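Local structure of XC6422 protein (Xanthomonas campestris, 2FUK) at residues Arg74-Phe77 / Arg78-Thr82; Ala101-Val104 / Arg105-Pro109; Gly121-Val124 / Ser125-Ala129; Asp203-Gly206 / Ala207-Gly211. The protein belongs to the small serine hydrolases of the alpha/beta-hydrolase fold, lacks a lid, and probably acts as a hydrolase. All coordinates share one frame; numbering follows the deposited sequence.

Contact 1: Arg74-Phe77 / Arg78-Thr82; sequences RFNF and RSVGT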
loop_
_atom_site.group_PDB
_atom_site.type_symbol
_atom_site.label_atom_id
_atom_site.label_comp_id
_atom_site.label_asym_id
_atom_site.label_seq_id
_atom_site.Cartn_x
_atom_site.Cartn_y
_atom_site.Cartn_z
ATOM N N ARG A 74 3.567 14.150 10.485
ATOM C CA ARG A 74 5.011 13.981 10.483
ATOM C C ARG A 74 5.579 15.364 10.774
ATOM O O ARG A 74 4.906 16.375 10.552
ATOM C CB ARG A 74 5.504 13.497 9.116
ATOM C CG ARG A 74 5.130 12.059 8.801
ATOM C CD ARG A 74 5.561 11.686 7.392
ATOM N NE ARG A 74 4.742 12.350 6.382
ATOM C CZ ARG A 74 5.205 13.176 5.445
ATOM N NH1 ARG A 74 4.365 13.719 4.577
ATOM N NH2 ARG A 74 6.502 13.463 5.375
ATOM N N PHE A 75 6.802 15.419 11.284
ATOM C CA PHE A 75 7.409 16.710 11.571
ATOM C C PHE A 75 8.910 16.584 11.749
ATOM O O PHE A 75 9.433 15.502 12.041
ATOM C CB PHE A 75 6.765 17.337 12.826
ATOM C CG PHE A 75 7.230 16.737 14.128
ATOM C CD1 PHE A 75 8.249 17.339 14.863
ATOM C CD2 PHE A 75 6.633 15.583 14.631
ATOM C CE1 PHE A 75 8.668 16.804 16.083
ATOM C CE2 PHE A 75 7.041 15.039 15.842
ATOM C CZ PHE A 75 8.061 15.650 16.575
ATOM N N ASN A 76 9.604 17.697 11.544
ATOM C CA ASN A 76 11.043 17.723 11.704
ATOM C C ASN A 76 11.411 18.206 13.100
ATOM O O ASN A 76 10.899 19.222 13.567
ATOM C CB ASN A 76 11.681 18.651 10.666
ATOM C CG ASN A 76 11.768 18.019 9.298
ATOM O OD1 ASN A 76 11.845 16.803 9.181
ATOM N ND2 ASN A 76 11.778 18.845 8.254
ATOM N N PHE A 77 12.274 17.452 13.775
ATOM C CA PHE A 77 12.743 17.842 15.098
ATOM C C PHE A 77 13.596 19.091 14.904
ATOM O O PHE A 77 14.021 19.394 13.786
ATOM C CB PHE A 77 13.615 16.742 15.714
ATOM C CG PHE A 77 12.840 15.592 16.299
ATOM C CD1 PHE A 77 11.888 15.803 17.289
ATOM C CD2 PHE A 77 13.090 14.285 15.882
ATOM C CE1 PHE A 77 11.193 14.725 17.863
ATOM C CE2 PHE A 77 12.406 13.206 16.446
ATOM C CZ PHE A 77 11.456 13.425 17.440
ATOM N N ARG A 78 13.846 19.814 15.987
ATOM C CA ARG A 78 14.663 21.017 15.908
ATOM C C ARG A 78 15.971 20.747 15.140
ATOM O O ARG A 78 16.555 19.670 15.251
ATOM C CB ARG A 78 14.983 21.516 17.320
ATOM C CG ARG A 78 15.740 20.511 18.166
ATOM C CD ARG A 78 15.850 20.976 19.608
ATOM N NE ARG A 78 14.541 21.222 20.204
ATOM C CZ ARG A 78 14.366 21.788 21.392
ATOM N NH1 ARG A 78 15.423 22.163 22.102
ATOM N NH2 ARG A 78 13.141 21.978 21.868
ATOM N N SER A 79 16.407 21.742 14.368
ATOM C CA SER A 79 17.634 21.692 13.569
ATOM C C SER A 79 17.538 20.946 12.241
ATOM O O SER A 79 18.445 21.039 11.420
ATOM C CB SER A 79 18.799 21.105 14.385
ATOM O OG SER A 79 18.867 19.695 14.268
ATOM N N VAL A 80 16.445 20.220 12.020
ATOM C CA VAL A 80 16.269 19.477 10.776
ATOM C C VAL A 80 15.390 20.255 9.794
ATOM O O VAL A 80 14.394 20.867 10.185
ATOM C CB VAL A 80 15.653 18.089 11.054
ATOM C CG1 VAL A 80 15.343 17.373 9.745
ATOM C CG2 VAL A 80 16.623 17.262 11.881
ATOM N N GLY A 81 15.772 20.239 8.517
ATOM C CA GLY A 81 15.018 20.963 7.507
ATOM C C GLY A 81 15.003 22.423 7.901
ATOM O O GLY A 81 16.065 23.011 8.128
ATOM N N THR A 82 13.819 23.020 7.976
ATOM C CA THR A 82 13.731 24.411 8.399
ATOM C C THR A 82 13.157 24.554 9.810
ATOM O O THR A 82 12.634 25.607 10.186
ATOM C CB THR A 82 12.941 25.290 7.385
ATOM O OG1 THR A 82 11.702 24.664 7.025
ATOM C CG2 THR A 82 13.787 25.507 6.125
#
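Two torsions bring Asn76 and Val80 together: chi1 of Asn76 (-78°) sets CG beside its own backbone N, and chi1 of Val80 (174°) carries CG1 to the far side of CB from its backbone N and back toward the asparagine. The two side chains cross at about a right angle. CG1 of Val80 lies 3.6 Å from OD1 of Asn76, while CB of Asn76 rests 3.5 Å from the backbone O of Val80, so the methyl and the carbonyl of one residue both meet the asparagine. The amide is held by partners outside the turn, its OD1 accepting from the backbone N of Met53 and its ND2 donating to Asp23.

What folds the chain back is a type II beta turn from Phe77 to Val80, in the loop that follows strand 71-75 of the central sheet of this alpha/beta-hydrolase. Its closing bond runs from Val80 N to Phe77 O at 3.1 Å, with an N-H...O angle of 157°. Ser79 holds the third position at positive phi, as a type II turn requires; its OG is modelled 2.5 Å from Arg78 O, unusually short for a hydrogen bond, and the detail is doubtful. The first side-chain bond of Arg78 points away from the preceding residues, though CB stays 3.7 Å from Phe77 C; its NE forms a salt bridge with Asp96. The ring of Phe77 also leaves the turn and makes edge-to-face contacts with His44 and Phe120. Beyond the turn, CA of Gly81 approaches ND2 of Asn76 to 3.9 Å.

Contact 2: Ala101-Val104 / Arg105-Pro109; sequences AEWV and RAQRP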
loop_
_atom_site.group_PDB
_atom_site.type_symbol
_atom_site.label_atom_id
_atom_site.label_comp_id
_atom_site.label_asym_id
_atom_site.label_seq_id
_atom_site.Cartn_x
_atom_site.Cartn_y
_atom_site.Cartn_z
ATOM N N ALA A 101 1.907 17.287 19.642
ATOM C CA ALA A 101 0.829 16.530 20.264
ATOM C C ALA A 101 -0.270 17.442 20.805
ATOM O O ALA A 101 -1.460 17.150 20.660
ATOM C CB ALA A 101 1.384 15.659 21.395
ATOM N N GLU A 102 0.121 18.544 21.437
ATOM C CA GLU A 102 -0.861 19.463 21.999
ATOM C C GLU A 102 -1.662 20.179 20.913
ATOM O O GLU A 102 -2.837 20.492 21.108
ATOM C CB GLU A 102 -0.177 20.474 22.931
ATOM C CG GLU A 102 0.413 19.821 24.183
ATOM C CD GLU A 102 0.989 20.810 25.186
ATOM O OE1 GLU A 102 1.268 21.969 24.810
ATOM O OE2 GLU A 102 1.170 20.417 26.362
ATOM N N TRP A 103 -1.025 20.439 19.775
ATOM C CA TRP A 103 -1.710 21.092 18.657
ATOM C C TRP A 103 -2.729 20.105 18.073
ATOM O O TRP A 103 -3.860 20.468 17.754
ATOM C CB TRP A 103 -0.693 21.512 17.587
ATOM C CG TRP A 103 -1.311 22.025 16.309
ATOM C CD1 TRP A 103 -1.986 23.200 16.129
ATOM C CD2 TRP A 103 -1.332 21.354 15.047
ATOM N NE1 TRP A 103 -2.429 23.298 14.835
ATOM C CE2 TRP A 103 -2.041 22.178 14.146
ATOM C CE3 TRP A 103 -0.822 20.133 14.588
ATOM C CZ2 TRP A 103 -2.252 21.821 12.809
ATOM C CZ3 TRP A 103 -1.033 19.778 13.258
ATOM C CH2 TRP A 103 -1.743 20.621 12.385
ATOM N N VAL A 104 -2.320 18.850 17.931
ATOM C CA VAL A 104 -3.213 17.822 17.407
ATOM C C VAL A 104 -4.454 17.670 18.290
ATOM O O VAL A 104 -5.587 17.694 17.802
ATOM C CB VAL A 104 -2.484 16.458 17.325
ATOM C CG1 VAL A 104 -3.474 15.346 17.035
ATOM C CG2 VAL A 104 -1.424 16.508 16.232
ATOM N N ARG A 105 -4.238 17.526 19.592
ATOM C CA ARG A 105 -5.344 17.344 20.521
ATOM C C ARG A 105 -6.280 18.540 20.583
ATOM O O ARG A 105 -7.463 18.381 20.873
ATOM C CB ARG A 105 -4.807 17.017 21.918
ATOM C CG ARG A 105 -4.457 15.548 22.073
ATOM C CD ARG A 105 -3.814 15.218 23.406
ATOM N NE ARG A 105 -3.822 13.772 23.629
ATOM C CZ ARG A 105 -2.913 13.115 24.335
ATOM N NH1 ARG A 105 -3.017 11.801 24.478
ATOM N NH2 ARG A 105 -1.893 13.767 24.885
ATOM N N ALA A 106 -5.751 19.730 20.313
ATOM C CA ALA A 106 -6.566 20.937 20.342
ATOM C C ALA A 106 -7.408 21.032 19.081
ATOM O O ALA A 106 -8.584 21.404 19.126
ATOM C CB ALA A 106 -5.674 22.176 20.472
ATOM N N GLN A 107 -6.799 20.680 17.955
ATOM C CA GLN A 107 -7.471 20.744 16.661
ATOM C C GLN A 107 -8.400 19.563 16.386
ATOM O O GLN A 107 -9.341 19.681 15.606
ATOM C CB GLN A 107 -6.426 20.836 15.547
ATOM C CG GLN A 107 -5.607 22.114 15.581
ATOM C CD GLN A 107 -6.359 23.297 15.011
ATOM O OE1 GLN A 107 -6.273 24.407 15.531
ATOM N NE2 GLN A 107 -7.096 23.066 13.926
ATOM N N ARG A 108 -8.120 18.427 17.017
ATOM C CA ARG A 108 -8.919 17.214 16.849
ATOM C C ARG A 108 -9.282 16.683 18.237
ATOM O O ARG A 108 -8.819 15.614 18.639
ATOM C CB ARG A 108 -8.098 16.162 16.101
ATOM C CG ARG A 108 -7.661 16.567 14.698
ATOM C CD ARG A 108 -8.833 16.553 13.746
ATOM N NE ARG A 108 -9.562 15.293 13.852
ATOM C CZ ARG A 108 -10.766 15.071 13.330
ATOM N NH1 ARG A 108 -11.389 16.023 12.643
ATOM N NH2 ARG A 108 -11.366 13.902 13.531
ATOM N N PRO A 109 -10.117 17.425 18.986
ATOM C CA PRO A 109 -10.539 17.045 20.336
ATOM C C PRO A 109 -11.307 15.741 20.490
ATOM O O PRO A 109 -11.377 15.215 21.599
ATOM C CB PRO A 109 -11.348 18.258 20.799
ATOM C CG PRO A 109 -11.935 18.757 19.530
ATOM C CD PRO A 109 -10.760 18.690 18.584
#
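One face of the Trp103 indole receives the side chain of Gln107, one helical turn later: CG of Gln107 lies 3.8 Å from the centroid of the five-membered ring and 25° off its normal, which makes this a CH-pi contact. The methylene is offset toward the rim, and its closest ring atom is NE1 of Trp103, at 3.5 Å from CG of Gln107. NE1 donates to the backbone O of Pro4, and the indole also meets the ring of Phe6. These residues form the last turns of helix 92-107, which packs on the central sheet of the alpha/beta-hydrolase fold: Val104 touches Thr39 and Ile41, and Trp103 reaches Leu13 and Leu15.

Chi1 of Trp103 (172°) swings the indole along the helix toward Gln107. Chi1 of Gln107 (-65°) sets CG beside its backbone N and over the ring; the chain then bends at the next bond. The backbone beneath keeps alpha-helical spacing, Arg105 N bonding to Ala101 O at 3.0 Å and Gln107 N to Trp103 O at 3.0 Å. The aliphatic part of Arg105 runs past the first of these carbonyls, and its guanidinium ends on the backbone O of Leu132. Arg108 is the first residue to leave helical phi/psi, yet its N still donates to Val104 O at 2.8 Å, nearly along the C=O axis.

Contact 3: Gly121-Val124 / Ser125-Ala129; sequences GAYV and SLRAA
Ser125 and Gly121 form the tightly packed inner part of this contact on helix 120-132, the helix of the beta-alpha-beta unit that links strands 112-118 and 136-140. Gly121 probably also closes the GxSxG nucleophile elbow of the alpha/beta-hydrolase fold, with Ser119 as the likely nucleophile. The carbonyl of Gly121 is gripped twice: by Ser125 N at 3.1 Å, from above the carbonyl plane, and by Ser125 OG at 2.9 Å, in that plane and on a lone pair. Chi1 of Ser125 (53°) folds the hydroxyl back over the preceding turn, which satisfies this buried group within the helix while the side chain packs on Leu137 of strand 136-140.

Arg127, by contrast, lies on the partly exposed side. Its chain bends at chi2 and chi3, chi2 (-121°) falling away from a staggered value, and passes obliquely by the Tyr123 ring. The guanidinium and ring planes stand 62° apart, so the two are not stacked; the aliphatic carbons do the touching. Trp147 stacks on the tyrosine, and NH1 of Arg127 donates to the backbone O atoms of Asp148 and Ser150. CG and CD of Arg127 each lie about 3.5 Å from CE1 of Tyr123.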
loop_
_atom_site.group_PDB
_atom_site.type_symbol
_atom_site.label_atom_id
_atom_site.label_comp_id
_atom_site.label_asym_id
_atom_site.label_seq_id
_atom_site.Cartn_x
_atom_site.Cartn_y
_atom_site.Cartn_z
ATOM N N GLY A 121 13.716 8.397 16.827
ATOM C CA GLY A 121 12.332 8.804 16.981
ATOM C C GLY A 121 11.561 7.891 17.918
ATOM O O GLY A 121 10.568 8.302 18.520
ATOM N N ALA A 122 11.999 6.642 18.022
ATOM C CA ALA A 122 11.350 5.693 18.918
ATOM C C ALA A 122 11.770 6.034 20.346
ATOM O O ALA A 122 10.984 5.903 21.287
ATOM C CB ALA A 122 11.764 4.266 18.566
ATOM N N TYR A 123 13.014 6.472 20.504
ATOM C CA TYR A 123 13.506 6.849 21.824
ATOM C C TYR A 123 12.723 8.062 22.317
ATOM O O TYR A 123 12.242 8.071 23.442
ATOM C CB TYR A 123 15.004 7.177 21.764
ATOM C CG TYR A 123 15.546 7.905 22.981
ATOM C CD1 TYR A 123 15.605 7.280 24.229
ATOM C CD2 TYR A 123 16.014 9.214 22.876
ATOM C CE1 TYR A 123 16.125 7.943 25.352
ATOM C CE2 TYR A 123 16.534 9.886 23.985
ATOM C CZ TYR A 123 16.588 9.242 25.220
ATOM O OH TYR A 123 17.119 9.897 26.315
ATOM N N VAL A 124 12.583 9.076 21.467
ATOM C CA VAL A 124 11.865 10.286 21.863
ATOM C C VAL A 124 10.392 10.037 22.175
ATOM O O VAL A 124 9.868 10.571 23.156
ATOM C CB VAL A 124 11.973 11.391 20.773
ATOM C CG1 VAL A 124 11.126 12.604 21.163
ATOM C CG2 VAL A 124 13.416 11.812 20.617
ATOM N N SER A 125 9.711 9.240 21.354
ATOM C CA SER A 125 8.304 8.982 21.615
ATOM C C SER A 125 8.092 8.108 22.847
ATOM O O SER A 125 7.130 8.302 23.580
ATOM C CB SER A 125 7.615 8.371 20.385
ATOM O OG SER A 125 8.274 7.225 19.898
ATOM N N LEU A 126 8.991 7.156 23.087
ATOM C CA LEU A 126 8.864 6.297 24.261
ATOM C C LEU A 126 9.086 7.125 25.533
ATOM O O LEU A 126 8.332 7.015 26.502
ATOM C CB LEU A 126 9.878 5.145 24.197
ATOM C CG LEU A 126 9.874 4.193 25.394
ATOM C CD1 LEU A 126 8.500 3.563 25.557
ATOM C CD2 LEU A 126 10.935 3.118 25.202
ATOM N N ARG A 127 10.118 7.962 25.520
ATOM C CA ARG A 127 10.411 8.805 26.671
ATOM C C ARG A 127 9.271 9.789 26.914
ATOM O O ARG A 127 8.984 10.144 28.053
ATOM C CB ARG A 127 11.726 9.565 26.458
ATOM C CG ARG A 127 12.985 8.703 26.636
ATOM C CD ARG A 127 13.875 9.270 27.738
ATOM N NE ARG A 127 13.210 9.256 29.037
ATOM C CZ ARG A 127 13.306 8.275 29.934
ATOM N NH1 ARG A 127 14.051 7.204 29.688
ATOM N NH2 ARG A 127 12.650 8.367 31.084
ATOM N N ALA A 128 8.616 10.222 25.843
ATOM C CA ALA A 128 7.521 11.174 25.972
ATOM C C ALA A 128 6.174 10.523 26.271
ATOM O O ALA A 128 5.191 11.218 26.523
ATOM C CB ALA A 128 7.423 12.030 24.706
ATOM N N ALA A 129 6.130 9.196 26.261
ATOM C CA ALA A 129 4.878 8.482 26.504
ATOM C C ALA A 129 4.206 8.824 27.834
ATOM O O ALA A 129 2.994 9.023 27.880
ATOM C CB ALA A 129 5.109 6.977 26.407
#

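Contact 4: Asp203-Gly206 / Ala207-Gly211; sequences DLRG and ALQHG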
loop_
_atom_site.group_PDB
_atom_site.type_symbol
_atom_site.label_atom_id
_atom_site.label_comp_id
_atom_site.label_asym_id
_atom_site.label_seq_id
_atom_site.Cartn_x
_atom_site.Cartn_y
_atom_site.Cartn_z
ATOM N N ASP A 203 7.195 -5.324 3.838
ATOM C CA ASP A 203 7.083 -6.263 4.945
ATOM C C ASP A 203 6.850 -5.475 6.226
ATOM O O ASP A 203 6.121 -5.916 7.112
ATOM C CB ASP A 203 8.357 -7.090 5.102
ATOM C CG ASP A 203 8.681 -7.900 3.873
ATOM O OD1 ASP A 203 9.079 -7.300 2.847
ATOM O OD2 ASP A 203 8.539 -9.137 3.936
ATOM N N LEU A 204 7.503 -4.320 6.327
ATOM C CA LEU A 204 7.357 -3.456 7.490
ATOM C C LEU A 204 5.903 -2.993 7.574
ATOM O O LEU A 204 5.302 -2.977 8.647
ATOM C CB LEU A 204 8.296 -2.250 7.368
ATOM C CG LEU A 204 8.088 -1.115 8.375
ATOM C CD1 LEU A 204 8.369 -1.605 9.793
ATOM C CD2 LEU A 204 8.997 0.060 8.008
ATOM N N ARG A 205 5.348 -2.614 6.428
ATOM C CA ARG A 205 3.961 -2.165 6.359
ATOM C C ARG A 205 3.041 -3.252 6.910
ATOM O O ARG A 205 2.158 -2.978 7.716
ATOM C CB ARG A 205 3.575 -1.865 4.904
ATOM C CG ARG A 205 2.176 -1.284 4.726
ATOM C CD ARG A 205 1.756 -1.339 3.267
ATOM N NE ARG A 205 1.541 -2.718 2.840
ATOM C CZ ARG A 205 1.400 -3.106 1.573
ATOM N NH1 ARG A 205 1.201 -4.388 1.299
ATOM N NH2 ARG A 205 1.471 -2.222 0.584
ATOM N N GLY A 206 3.252 -4.488 6.464
ATOM C CA GLY A 206 2.427 -5.590 6.923
ATOM C C GLY A 206 2.525 -5.843 8.415
ATOM O O GLY A 206 1.519 -6.094 9.081
ATOM N N ALA A 207 3.744 -5.778 8.944
ATOM C CA ALA A 207 3.962 -6.012 10.362
ATOM C C ALA A 207 3.252 -4.961 11.201
ATOM O O ALA A 207 2.671 -5.277 12.238
ATOM C CB ALA A 207 5.452 -6.008 10.674
ATOM N N LEU A 208 3.304 -3.713 10.751
ATOM C CA LEU A 208 2.672 -2.612 11.471
ATOM C C LEU A 208 1.159 -2.755 11.459
ATOM O O LEU A 208 0.501 -2.639 12.493
ATOM C CB LEU A 208 3.051 -1.271 10.833
ATOM C CG LEU A 208 4.467 -0.725 11.026
ATOM C CD1 LEU A 208 4.707 0.421 10.045
ATOM C CD2 LEU A 208 4.649 -0.243 12.465
ATOM N N GLN A 209 0.611 -3.014 10.277
ATOM C CA GLN A 209 -0.829 -3.141 10.136
ATOM C C GLN A 209 -1.383 -4.328 10.910
ATOM O O GLN A 209 -2.391 -4.206 11.608
ATOM C CB GLN A 209 -1.200 -3.206 8.650
ATOM C CG GLN A 209 -1.037 -1.846 7.982
ATOM C CD GLN A 209 -1.336 -1.825 6.494
ATOM O OE1 GLN A 209 -1.495 -0.752 5.912
ATOM N NE2 GLN A 209 -1.401 -2.997 5.870
ATOM N N HIS A 210 -0.725 -5.474 10.817
ATOM C CA HIS A 210 -1.214 -6.629 11.552
ATOM C C HIS A 210 -1.039 -6.418 13.050
ATOM O O HIS A 210 -1.866 -6.866 13.852
ATOM C CB HIS A 210 -0.467 -7.891 11.133
ATOM C CG HIS A 210 -0.945 -9.120 11.835
ATOM N ND1 HIS A 210 -2.199 -9.653 11.625
ATOM C CD2 HIS A 210 -0.358 -9.895 12.779
ATOM C CE1 HIS A 210 -2.365 -10.704 12.408
ATOM N NE2 HIS A 210 -1.262 -10.871 13.119
ATOM N N GLY A 211 0.034 -5.729 13.427
ATOM C CA GLY A 211 0.294 -5.492 14.832
ATOM C C GLY A 211 -0.680 -4.563 15.531
ATOM O O GLY A 211 -0.981 -4.755 16.709
#
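Helix 201-212, a late helix of the alpha/beta-hydrolase fold, holds this contact in two successive turns. Its backbone is regular across the junction: Leu208 N bonds to Leu204 O at 3.0 Å, and the bonds from Gln209 N to Arg205 O and from His210 N to Gly206 O are likewise close to straight. On the buried face Leu204 and Leu208 meet at an oblique angle, CG of Leu204 lying 4.1 Å from CD1 of Leu208. Chi1 of Leu204 (169°) leans its branch toward the later leucine. CG of Leu208 also lies 3.4 Å from the backbone O of Leu204.

Along another face, CG of Arg205 comes within 4.0 Å of CD of Gln209. The guanidinium and amide planes are only 13° apart, but the pair touches through the arginine's aliphatic part. NH2 of Arg205 forms a salt bridge with Glu67 of the second subunit, placing this face at the dimer interface; that carboxylate probably also eases the close approach of the Arg205 guanidinium groups of the two subunits, whose NH1 atoms lie close together. Within the chain, Leu204, Ala207 and Leu208 pack on Ile161 of strand 158-163, Ala207 also touches Val188 of strand 186-190, and Leu208 meets Ala64 of helix 56-66.

How the contacts relate
From the N terminus the contacts follow in series, each within one continuous stretch, so none nests in or crosses another. Contact 1 closes a turn after strand 71-75; contact 2 ends the next helix, 92-107, with about 7 Å between their nearest atoms. Contact 3 lies on helix 120-132, after strand 112-118. It touches contact 1 through CZ of Phe77 and CG1 of Val124, 3.8 Å apart, joining the turn to the helix behind the probable nucleophile elbow. Contact 4, on helix 201-212, lies across the chain's centre from contacts 1 and 3, its own centre about 20 Å from that of contact 3, and faces the second subunit.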